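Local structure of ABC transporter, substrate-binding protein (Streptococcus pneumoniae, 5G5Y) at residues F201-N206 against N224-E229; L197-G202 against Q294-R299; S187-E192 against Y445-R450. The protein captures short- and long-chain fructooligosaccharides, preferring tetrasaccharides and larger, and delivers them to an ABC transporter for import. All blocks are in the same frame, centred on the assembly; numbering follows the deposited sequence.

Interaction 1: F201-N206 against N224-E229. With CA (calcium ion), chain D.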
loop_
_atom_site.group_PDB
_atom_site.type_symbol
_atom_site.label_atom_id
_atom_site.label_comp_id
_atom_site.label_asym_id
_atom_site.label_seq_id
_atom_site.Cartn_x
_atom_site.Cartn_y
_atom_site.Cartn_z
ATOM N N PHE A 201 17.864 -15.572 -1.427
ATOM C CA PHE A 201 19.223 -15.596 -0.895
ATOM C C PHE A 201 19.244 -15.430 0.594
ATOM O O PHE A 201 20.307 -15.279 1.211
ATOM C CB PHE A 201 20.080 -14.548 -1.634
ATOM C CG PHE A 201 20.150 -14.818 -3.107
ATOM C CD1 PHE A 201 21.094 -15.704 -3.604
ATOM C CD2 PHE A 201 19.187 -14.308 -3.972
ATOM C CE1 PHE A 201 21.092 -16.031 -4.962
ATOM C CE2 PHE A 201 19.168 -14.644 -5.315
ATOM C CZ PHE A 201 20.153 -15.485 -5.814
ATOM N N GLY A 202 18.061 -15.485 1.202
ATOM C CA GLY A 202 17.927 -15.234 2.604
ATOM C C GLY A 202 17.562 -13.790 2.867
ATOM O O GLY A 202 18.127 -12.875 2.253
ATOM N N ILE A 203 16.588 -13.601 3.775
ATOM C CA ILE A 203 16.199 -12.274 4.302
ATOM C C ILE A 203 15.436 -11.407 3.309
ATOM O O ILE A 203 14.286 -10.976 3.576
ATOM C CB ILE A 203 17.392 -11.493 4.899
ATOM C CG1 ILE A 203 18.040 -12.350 5.982
ATOM C CG2 ILE A 203 16.904 -10.187 5.494
ATOM C CD1 ILE A 203 19.260 -11.765 6.653
ATOM N N GLY A 204 16.090 -11.089 2.201
ATOM C CA GLY A 204 15.431 -10.378 1.127
ATOM C C GLY A 204 15.409 -8.879 1.335
ATOM O O GLY A 204 16.276 -8.323 2.017
ATOM N N ASP A 205 14.426 -8.234 0.728
ATOM C CA ASP A 205 14.402 -6.773 0.601
ATOM C C ASP A 205 12.967 -6.249 0.448
ATOM O O ASP A 205 12.061 -6.976 0.048
ATOM C CB ASP A 205 15.256 -6.354 -0.602
ATOM C CG ASP A 205 15.588 -4.856 -0.626
ATOM O OD1 ASP A 205 15.654 -4.227 0.476
ATOM O OD2 ASP A 205 15.795 -4.310 -1.767
ATOM N N ASN A 206 12.764 -4.974 0.748
ATOM C CA ASN A 206 11.489 -4.332 0.434
ATOM C C ASN A 206 11.740 -2.854 0.207
ATOM O O ASN A 206 12.890 -2.416 0.339
ATOM C CB ASN A 206 10.455 -4.601 1.518
ATOM C CG ASN A 206 10.880 -4.116 2.887
ATOM O OD1 ASN A 206 11.477 -3.039 3.035
ATOM N ND2 ASN A 206 10.526 -4.877 3.915
ATOM N N ASN A 224 23.242 -6.290 3.931
ATOM C CA ASN A 224 23.406 -7.700 4.300
ATOM C C ASN A 224 24.206 -8.432 3.196
ATOM O O ASN A 224 24.034 -8.148 2.015
ATOM C CB ASN A 224 22.035 -8.385 4.401
ATOM C CG ASN A 224 21.233 -7.935 5.606
ATOM O OD1 ASN A 224 21.785 -7.417 6.613
ATOM N ND2 ASN A 224 19.939 -8.176 5.557
ATOM N N ASP A 225 25.033 -9.391 3.586
ATOM C CA ASP A 225 25.674 -10.289 2.606
ATOM C C ASP A 225 24.645 -10.915 1.660
ATOM O O ASP A 225 24.943 -11.148 0.495
ATOM C CB ASP A 225 26.437 -11.391 3.315
ATOM C CG ASP A 225 27.652 -10.868 4.078
ATOM O OD1 ASP A 225 28.010 -9.668 3.933
ATOM O OD2 ASP A 225 28.255 -11.686 4.801
ATOM N N ASN A 226 23.440 -11.176 2.172
ATOM C CA ASN A 226 22.343 -11.777 1.362
ATOM C C ASN A 226 21.931 -10.894 0.218
ATOM O O ASN A 226 21.602 -11.368 -0.842
ATOM C CB ASN A 226 21.097 -12.063 2.218
ATOM C CG ASN A 226 21.439 -12.698 3.542
ATOM O OD1 ASN A 226 22.022 -12.020 4.406
ATOM N ND2 ASN A 226 21.166 -14.008 3.705
ATOM N N TYR A 227 21.920 -9.588 0.473
ATOM C CA TYR A 227 21.539 -8.610 -0.510
ATOM C C TYR A 227 22.593 -8.545 -1.623
ATOM O O TYR A 227 22.243 -8.435 -2.783
ATOM C CB TYR A 227 21.416 -7.266 0.157
ATOM C CG TYR A 227 21.002 -6.114 -0.693
ATOM C CD1 TYR A 227 21.947 -5.387 -1.374
ATOM C CD2 TYR A 227 19.661 -5.684 -0.748
ATOM C CE1 TYR A 227 21.591 -4.266 -2.098
ATOM C CE2 TYR A 227 19.291 -4.574 -1.519
ATOM C CZ TYR A 227 20.272 -3.871 -2.177
ATOM O OH TYR A 227 19.949 -2.754 -2.930
ATOM N N LYS A 228 23.865 -8.581 -1.229
ATOM C CA LYS A 228 24.981 -8.659 -2.183
ATOM C C LYS A 228 24.818 -9.883 -3.105
ATOM O O LYS A 228 24.976 -9.743 -4.314
ATOM C CB LYS A 228 26.327 -8.644 -1.453
ATOM C CG LYS A 228 27.508 -8.934 -2.359
ATOM C CD LYS A 228 28.830 -8.615 -1.700
ATOM C CE LYS A 228 29.325 -9.732 -0.836
ATOM N NZ LYS A 228 30.792 -9.541 -0.620
ATOM N N GLU A 229 24.477 -11.048 -2.541
ATOM C CA GLU A 229 24.237 -12.242 -3.349
ATOM C C GLU A 229 23.070 -12.067 -4.317
ATOM O O GLU A 229 23.137 -12.556 -5.439
ATOM C CB GLU A 229 24.072 -13.518 -2.474
ATOM C CG GLU A 229 25.293 -13.842 -1.627
ATOM C CD GLU A 229 26.567 -14.044 -2.455
ATOM O OE1 GLU A 229 26.516 -14.760 -3.478
ATOM O OE2 GLU A 229 27.593 -13.436 -2.112
HETATM CA CA CA D . 21.447 -5.518 7.866
HETATM O O HOH W 1 18.940 -8.724 2.811
HETATM O O HOH W 2 17.106 -2.757 -3.517
HETATM O O HOH W 3 22.013 -7.088 9.485
HETATM O O HOH W 4 20.942 -3.829 9.757
HETATM O O HOH W 5 23.635 -5.690 9.024
#

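Interaction 2: L197-G202 against Q294-R299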
loop_
_atom_site.group_PDB
_atom_site.type_symbol
_atom_site.label_atom_id
_atom_site.label_comp_id
_atom_site.label_asym_id
_atom_site.label_seq_id
_atom_site.Cartn_x
_atom_site.Cartn_y
_atom_site.Cartn_z
ATOM N N LEU A 197 12.825 -11.114 -5.551
ATOM C CA LEU A 197 13.667 -12.311 -5.729
ATOM C C LEU A 197 14.814 -12.386 -4.719
ATOM O O LEU A 197 15.402 -13.453 -4.554
ATOM C CB LEU A 197 14.268 -12.380 -7.142
ATOM C CG LEU A 197 13.276 -12.672 -8.289
ATOM C CD1 LEU A 197 14.026 -12.829 -9.607
ATOM C CD2 LEU A 197 12.421 -13.910 -8.025
ATOM N N PHE A 198 15.156 -11.280 -4.063
ATOM C CA PHE A 198 16.310 -11.285 -3.144
ATOM C C PHE A 198 16.172 -12.274 -1.994
ATOM O O PHE A 198 17.195 -12.778 -1.500
ATOM C CB PHE A 198 16.607 -9.869 -2.613
ATOM C CG PHE A 198 17.459 -9.046 -3.562
ATOM C CD1 PHE A 198 17.355 -9.189 -4.962
ATOM C CD2 PHE A 198 18.388 -8.143 -3.064
ATOM C CE1 PHE A 198 18.152 -8.430 -5.823
ATOM C CE2 PHE A 198 19.185 -7.385 -3.915
ATOM C CZ PHE A 198 19.066 -7.526 -5.299
ATOM N N ALA A 199 14.935 -12.522 -1.574
ATOM C CA ALA A 199 14.626 -13.429 -0.479
ATOM C C ALA A 199 15.023 -14.886 -0.768
ATOM O O ALA A 199 15.248 -15.665 0.172
ATOM C CB ALA A 199 13.145 -13.333 -0.105
ATOM N N ALA A 200 15.190 -15.228 -2.045
ATOM C CA ALA A 200 15.815 -16.504 -2.393
ATOM C C ALA A 200 17.202 -16.677 -1.810
ATOM O O ALA A 200 17.633 -17.826 -1.657
ATOM C CB ALA A 200 15.815 -16.738 -3.905
ATOM N N PHE A 201 17.864 -15.572 -1.427
ATOM C CA PHE A 201 19.223 -15.596 -0.895
ATOM C C PHE A 201 19.244 -15.430 0.594
ATOM O O PHE A 201 20.307 -15.279 1.211
ATOM C CB PHE A 201 20.080 -14.548 -1.634
ATOM C CG PHE A 201 20.150 -14.818 -3.107
ATOM C CD1 PHE A 201 21.094 -15.704 -3.604
ATOM C CD2 PHE A 201 19.187 -14.308 -3.972
ATOM C CE1 PHE A 201 21.092 -16.031 -4.962
ATOM C CE2 PHE A 201 19.168 -14.644 -5.315
ATOM C CZ PHE A 201 20.153 -15.485 -5.814
ATOM N N GLY A 202 18.061 -15.485 1.202
ATOM C CA GLY A 202 17.927 -15.234 2.604
ATOM C C GLY A 202 17.562 -13.790 2.867
ATOM O O GLY A 202 18.127 -12.875 2.253
ATOM N N GLN A 294 17.022 -23.138 0.135
ATOM C CA GLN A 294 15.919 -22.666 1.003
ATOM C C GLN A 294 15.112 -21.536 0.344
ATOM O O GLN A 294 15.622 -20.790 -0.499
ATOM C CB GLN A 294 16.464 -22.203 2.355
ATOM C CG GLN A 294 17.442 -23.170 3.042
ATOM C CD GLN A 294 16.938 -24.598 3.052
ATOM O OE1 GLN A 294 15.825 -24.863 3.503
ATOM N NE2 GLN A 294 17.712 -25.507 2.470
ATOM N N LYS A 295 13.862 -21.407 0.780
ATOM C CA LYS A 295 12.889 -20.478 0.215
ATOM C C LYS A 295 12.435 -19.492 1.288
ATOM O O LYS A 295 12.318 -19.849 2.484
ATOM C CB LYS A 295 11.661 -21.215 -0.277
ATOM C CG LYS A 295 11.896 -22.098 -1.479
ATOM C CD LYS A 295 10.631 -22.853 -1.754
ATOM C CE LYS A 295 10.793 -23.934 -2.786
ATOM N NZ LYS A 295 9.439 -24.442 -3.161
ATOM N N HIS A 296 12.194 -18.270 0.862
ATOM C CA HIS A 296 11.789 -17.194 1.782
ATOM C C HIS A 296 11.063 -16.127 0.995
ATOM O O HIS A 296 11.368 -15.882 -0.172
ATOM C CB HIS A 296 13.006 -16.582 2.503
ATOM C CG HIS A 296 12.649 -15.628 3.590
ATOM N ND1 HIS A 296 11.991 -16.035 4.726
ATOM C CD2 HIS A 296 12.831 -14.284 3.718
ATOM C CE1 HIS A 296 11.824 -15.005 5.539
ATOM N NE2 HIS A 296 12.293 -13.918 4.932
ATOM N N VAL A 297 10.081 -15.503 1.636
ATOM C CA VAL A 297 9.468 -14.265 1.178
ATOM C C VAL A 297 9.628 -13.211 2.267
ATOM O O VAL A 297 9.210 -13.435 3.424
ATOM C CB VAL A 297 7.975 -14.465 0.881
ATOM C CG1 VAL A 297 7.314 -13.165 0.474
ATOM C CG2 VAL A 297 7.813 -15.486 -0.243
ATOM N N ALA A 298 10.195 -12.068 1.882
ATOM C CA ALA A 298 10.335 -10.927 2.787
ATOM C C ALA A 298 8.980 -10.217 2.792
ATOM O O ALA A 298 8.336 -10.020 1.737
ATOM C CB ALA A 298 11.401 -10.007 2.318
ATOM N N ARG A 299 8.511 -9.880 3.985
ATOM C CA ARG A 299 7.277 -9.109 4.091
ATOM C C ARG A 299 7.573 -7.642 3.830
ATOM O O ARG A 299 8.594 -7.095 4.310
ATOM C CB ARG A 299 6.696 -9.273 5.462
ATOM C CG ARG A 299 6.252 -10.669 5.711
ATOM C CD ARG A 299 5.805 -10.867 7.148
ATOM N NE ARG A 299 4.592 -10.125 7.423
ATOM C CZ ARG A 299 3.956 -10.090 8.593
ATOM N NH1 ARG A 299 4.388 -10.735 9.690
ATOM N NH2 ARG A 299 2.839 -9.369 8.675
HETATM O O HOH W 6 15.806 -18.281 0.948
#

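Interaction 3: S187-E192 against Y445-R450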
loop_
_atom_site.group_PDB
_atom_site.type_symbol
_atom_site.label_atom_id
_atom_site.label_comp_id
_atom_site.label_asym_id
_atom_site.label_seq_id
_atom_site.Cartn_x
_atom_site.Cartn_y
_atom_site.Cartn_z
ATOM N N SER A 187 12.936 -0.515 -12.458
ATOM C CA SER A 187 13.837 -0.432 -11.297
ATOM C C SER A 187 13.521 0.661 -10.273
ATOM O O SER A 187 13.228 1.819 -10.595
ATOM C CB SER A 187 15.287 -0.282 -11.767
ATOM O OG SER A 187 16.193 -0.289 -10.646
ATOM N N GLY A 188 13.599 0.278 -9.002
ATOM C CA GLY A 188 13.497 1.195 -7.899
ATOM C C GLY A 188 12.413 0.800 -6.915
ATOM O O GLY A 188 12.206 -0.386 -6.668
ATOM N N ASN A 189 11.761 1.792 -6.307
ATOM C CA ASN A 189 10.629 1.500 -5.460
ATOM C C ASN A 189 9.452 1.028 -6.344
ATOM O O ASN A 189 9.366 1.341 -7.565
ATOM C CB ASN A 189 10.192 2.690 -4.590
ATOM C CG ASN A 189 11.184 3.041 -3.440
ATOM O OD1 ASN A 189 11.867 2.188 -2.750
ATOM N ND2 ASN A 189 11.273 4.350 -3.217
ATOM N N GLY A 190 8.584 0.250 -5.733
ATOM C CA GLY A 190 7.244 0.002 -6.230
ATOM C C GLY A 190 7.006 -1.365 -6.821
ATOM O O GLY A 190 7.840 -2.296 -6.747
ATOM N N ASN A 191 5.860 -1.477 -7.481
ATOM C CA ASN A 191 5.298 -2.792 -7.804
ATOM C C ASN A 191 5.966 -3.560 -8.938
ATOM O O ASN A 191 5.692 -4.747 -9.115
ATOM C CB ASN A 191 3.804 -2.628 -8.097
ATOM C CG ASN A 191 3.041 -2.000 -6.940
ATOM O OD1 ASN A 191 3.492 -2.022 -5.783
ATOM N ND2 ASN A 191 1.880 -1.429 -7.246
ATOM N N GLU A 192 6.811 -2.889 -9.705
ATOM C CA GLU A 192 7.438 -3.424 -10.891
ATOM C C GLU A 192 8.933 -3.690 -10.714
ATOM O O GLU A 192 9.611 -4.061 -11.652
ATOM C CB GLU A 192 7.158 -2.493 -12.091
ATOM C CG GLU A 192 5.708 -2.502 -12.573
ATOM C CD GLU A 192 4.726 -1.844 -11.645
ATOM O OE1 GLU A 192 4.979 -0.725 -11.195
ATOM O OE2 GLU A 192 3.687 -2.432 -11.334
ATOM N N TYR A 445 20.977 6.858 -3.549
ATOM C CA TYR A 445 22.326 6.232 -3.548
ATOM C C TYR A 445 22.266 4.699 -3.554
ATOM O O TYR A 445 22.988 4.013 -4.295
ATOM C CB TYR A 445 23.137 6.734 -2.339
ATOM C CG TYR A 445 24.451 6.041 -2.150
ATOM C CD1 TYR A 445 25.538 6.315 -2.988
ATOM C CD2 TYR A 445 24.625 5.106 -1.144
ATOM C CE1 TYR A 445 26.745 5.657 -2.815
ATOM C CE2 TYR A 445 25.816 4.441 -0.966
ATOM C CZ TYR A 445 26.888 4.714 -1.817
ATOM O OH TYR A 445 28.085 4.036 -1.638
ATOM N N ILE A 446 21.417 4.149 -2.698
ATOM C CA ILE A 446 21.229 2.707 -2.650
ATOM C C ILE A 446 20.819 2.157 -4.045
ATOM O O ILE A 446 21.379 1.159 -4.536
ATOM C CB ILE A 446 20.182 2.327 -1.583
ATOM C CG1 ILE A 446 20.780 2.505 -0.182
ATOM C CG2 ILE A 446 19.691 0.880 -1.772
ATOM C CD1 ILE A 446 19.750 2.565 0.896
ATOM N N TYR A 447 19.863 2.805 -4.682
ATOM C CA TYR A 447 19.432 2.355 -6.008
ATOM C C TYR A 447 20.480 2.628 -7.091
ATOM O O TYR A 447 20.600 1.855 -8.016
ATOM C CB TYR A 447 18.077 2.915 -6.380
ATOM C CG TYR A 447 16.905 2.244 -5.644
ATOM C CD1 TYR A 447 16.800 0.858 -5.533
ATOM C CD2 TYR A 447 15.906 3.007 -5.055
ATOM C CE1 TYR A 447 15.731 0.266 -4.847
ATOM C CE2 TYR A 447 14.838 2.429 -4.375
ATOM C CZ TYR A 447 14.757 1.050 -4.285
ATOM O OH TYR A 447 13.695 0.470 -3.640
ATOM N N ARG A 448 21.206 3.722 -6.988
ATOM C CA ARG A 448 22.255 4.004 -7.975
ATOM C C ARG A 448 23.325 2.901 -7.951
ATOM O O ARG A 448 23.691 2.372 -8.993
ATOM C CB ARG A 448 22.892 5.371 -7.743
ATOM C CG ARG A 448 23.956 5.696 -8.807
ATOM C CD ARG A 448 24.560 7.086 -8.667
ATOM N NE ARG A 448 25.347 7.330 -7.456
ATOM C CZ ARG A 448 26.628 6.993 -7.262
ATOM N NH1 ARG A 448 27.326 6.298 -8.166
ATOM N NH2 ARG A 448 27.228 7.353 -6.122
ATOM N N LYS A 449 23.802 2.532 -6.766
ATOM C CA LYS A 449 24.826 1.519 -6.657
ATOM C C LYS A 449 24.298 0.163 -7.133
ATOM O O LYS A 449 24.983 -0.548 -7.860
ATOM C CB LYS A 449 25.352 1.433 -5.218
ATOM C CG LYS A 449 26.067 2.701 -4.755
ATOM C CD LYS A 449 27.230 3.116 -5.644
ATOM C CE LYS A 449 28.228 1.998 -5.796
ATOM N NZ LYS A 449 29.424 2.485 -6.509
ATOM N N ARG A 450 23.057 -0.151 -6.763
ATOM C CA ARG A 450 22.440 -1.391 -7.180
ATOM C C ARG A 450 22.385 -1.495 -8.725
ATOM O O ARG A 450 22.717 -2.549 -9.291
ATOM C CB ARG A 450 21.065 -1.544 -6.520
ATOM C CG ARG A 450 20.479 -2.921 -6.576
ATOM C CD ARG A 450 19.002 -2.903 -6.159
ATOM N NE ARG A 450 18.126 -2.331 -7.173
ATOM C CZ ARG A 450 16.797 -2.495 -7.241
ATOM N NH1 ARG A 450 16.141 -3.212 -6.338
ATOM N NH2 ARG A 450 16.130 -1.967 -8.251
#

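Interaction 1: F201-N206 against N224-E229
Asn226 and Phe201 make the one direct hydrogen bond between the loop 201-206 and the first turns of the helix that begins at 225. Asn226 ND2 donates to Phe201 O over 2.9 Å with an N-H...O angle of 160°, and the oxygen lies close to the amide plane. An asparagine suits this place: its short side chain, with CG anti to its own carbonyl carbon (chi1 -44°), lies against the loop backbone, and CB comes within 3.1 Å of Gly202 O. At the backbone angles of Gly202 a CB would be jammed against the preceding carbonyl O, and it would also run into Asn226 ND2. One residue earlier, the Phe201 ring lies against the helix, with CD1 3.9 Å from Glu229 CB and Glu229 O over the centre of one face. Ile203 lays its aliphatic branches against the two asparagine amides: its CG2 meets Asn224 ND2 at 3.6 Å, while CD1 rests near Asn226 OD1.

Two waters extend the contact. One donates to Gly204 O and accepts from Asn224 ND2; the other donates to Asp205 OD2 and lies 2.9 Å from Tyr227 OH. Asp205 also sets OD2 at the edge of the Tyr227 ring, 3.5 Å from CE2, with carboxylate and ring planes nearly perpendicular (86°). Its other oxygen, OD1, is hydrogen-bonded to Thr221 OG1 and His209 ND1, which hold the carboxylate in place.

Asn224 stands at the N-cap position, yet its side chain makes no capping bond. Its OD1 instead binds calcium at 2.3 Å, and its ND2 faces the loop. Asp219, Phe220 O, Asp223 and three waters complete this calcium site at the strand-to-helix connection, from the end of strand 218-220 to the N-cap of helix 225-239.

Interaction 2: L197-G202 against Q294-R299
Ala199 and His296 face each other with their CB atoms both directed across the gap, and the contact is built round that pairing. The methyl of Ala199 sits over the extended backbone of 296-298: its CB is 3.1 Å from His296 O and also touches Val297 CA and Ala298 N. A side chain no larger than a methyl suits so close an approach to a main chain. In return, His296 CB comes within 3.4 Å of Ala199 O, and each residue thus sets its CB against the other's carbonyl oxygen.

The imidazole follows a different course. CG lies anti to the backbone N (chi1 -172°), and CD2 is the ring atom nearest the methyl, 4.0 Å from Ala199 CB, which lies obliquely to the ring. Ala298, two residues on in the extended strand-like run, again directs its methyl toward the 3-10 turn, and the two alanine CB atoms are 4.5 Å apart. Val297, between them, points its side chain the other way, as expected for an extended chain; its backbone pairs with Tyr415, while His296 also touches Asn418.

Ala200 turns its methyl away, against Thr157 of the helix 157-169, and offers the 294-299 segment its backbone. Near this end a water donates to Ala199 O at 2.8 Å and, more weakly, to Gln294 O, joining two carbonyls that cannot bond to each other.

No direct hydrogen bond crosses between the segments. Cohesion therefore rests on small-residue van der Waals packing and a water-mediated link, which implies a contact governed by shape more than by directional bonding, with the 3-10 turn's own backbone bonds keeping its methyl-bearing surface in form.

Interaction 3: S187-E192 against Y445-R450
Gly188 and Tyr447 form a CH-pi contact that carries the apolar part of this interaction. Gly188 CA stands 3.8 Å from the centroid of the Tyr447 ring and only 8° off its normal, almost directly over the centre of the face. Glycine suits the place twice over: having no CB, it can settle its CA directly over the ring centre, and at its backbone angles a CB would be jammed against the preceding carbonyl O. The Tyr447 CB points toward the loop, and CG lies anti to the carbonyl carbon, beside the backbone N.

Polar contacts flank the CH-pi contact. Arg450, about one helical turn further on, donates from NH2 to Ser187 OG over 2.9 Å; the oxygen lies in the guanidinium plane, but the N-H...O angle of 139° is well short of straight. The same NH2 forms a salt bridge with Asp193, whose OD1 also accepts from Gly188 N. This shared carboxylate explains how two donors, Arg450 NH2 and Gly188 N, come to lie 3.5 Å apart. By the phenol group, the Asn189 side chain crosses Tyr447 at about a right angle, amide and ring planes 80° apart, and Tyr447 OH is hydrogen-bonded to Lys195 NZ.

Within the helix, Tyr447 CD1 lies 3.7 Å above the guanidinium plane of Arg450, over its centre, so the two side chains that meet the loop also pack on each other. The arrangement fastens the long helix 429-455 to a loop that carries Asn191, a substrate-binding residue of this solute-binding protein.

How the interactions relate
All three contacts are partly buried, and they anchor the long connection between strands 181-183 and 210-212 to three different elements. Interactions 1 and 2 share Phe201 and Gly202 and touch, notably where Asn206 ND2 is hydrogen-bonded to Arg299 O. Interaction 1 meets interaction 3 through Tyr227, whose OH packs on Arg450 and Ile446; interactions 2 and 3 do not touch. Their chemistry differs with position: interaction 1 mixes a hydrogen bond, waters and an aromatic ring beside a calcium ion, interaction 2 packs a 3-10 segment on an extended loop through methyls and backbone, with no direct hydrogen bond, and interaction 3 combines an aromatic face with a charged network near the substrate-binding loop.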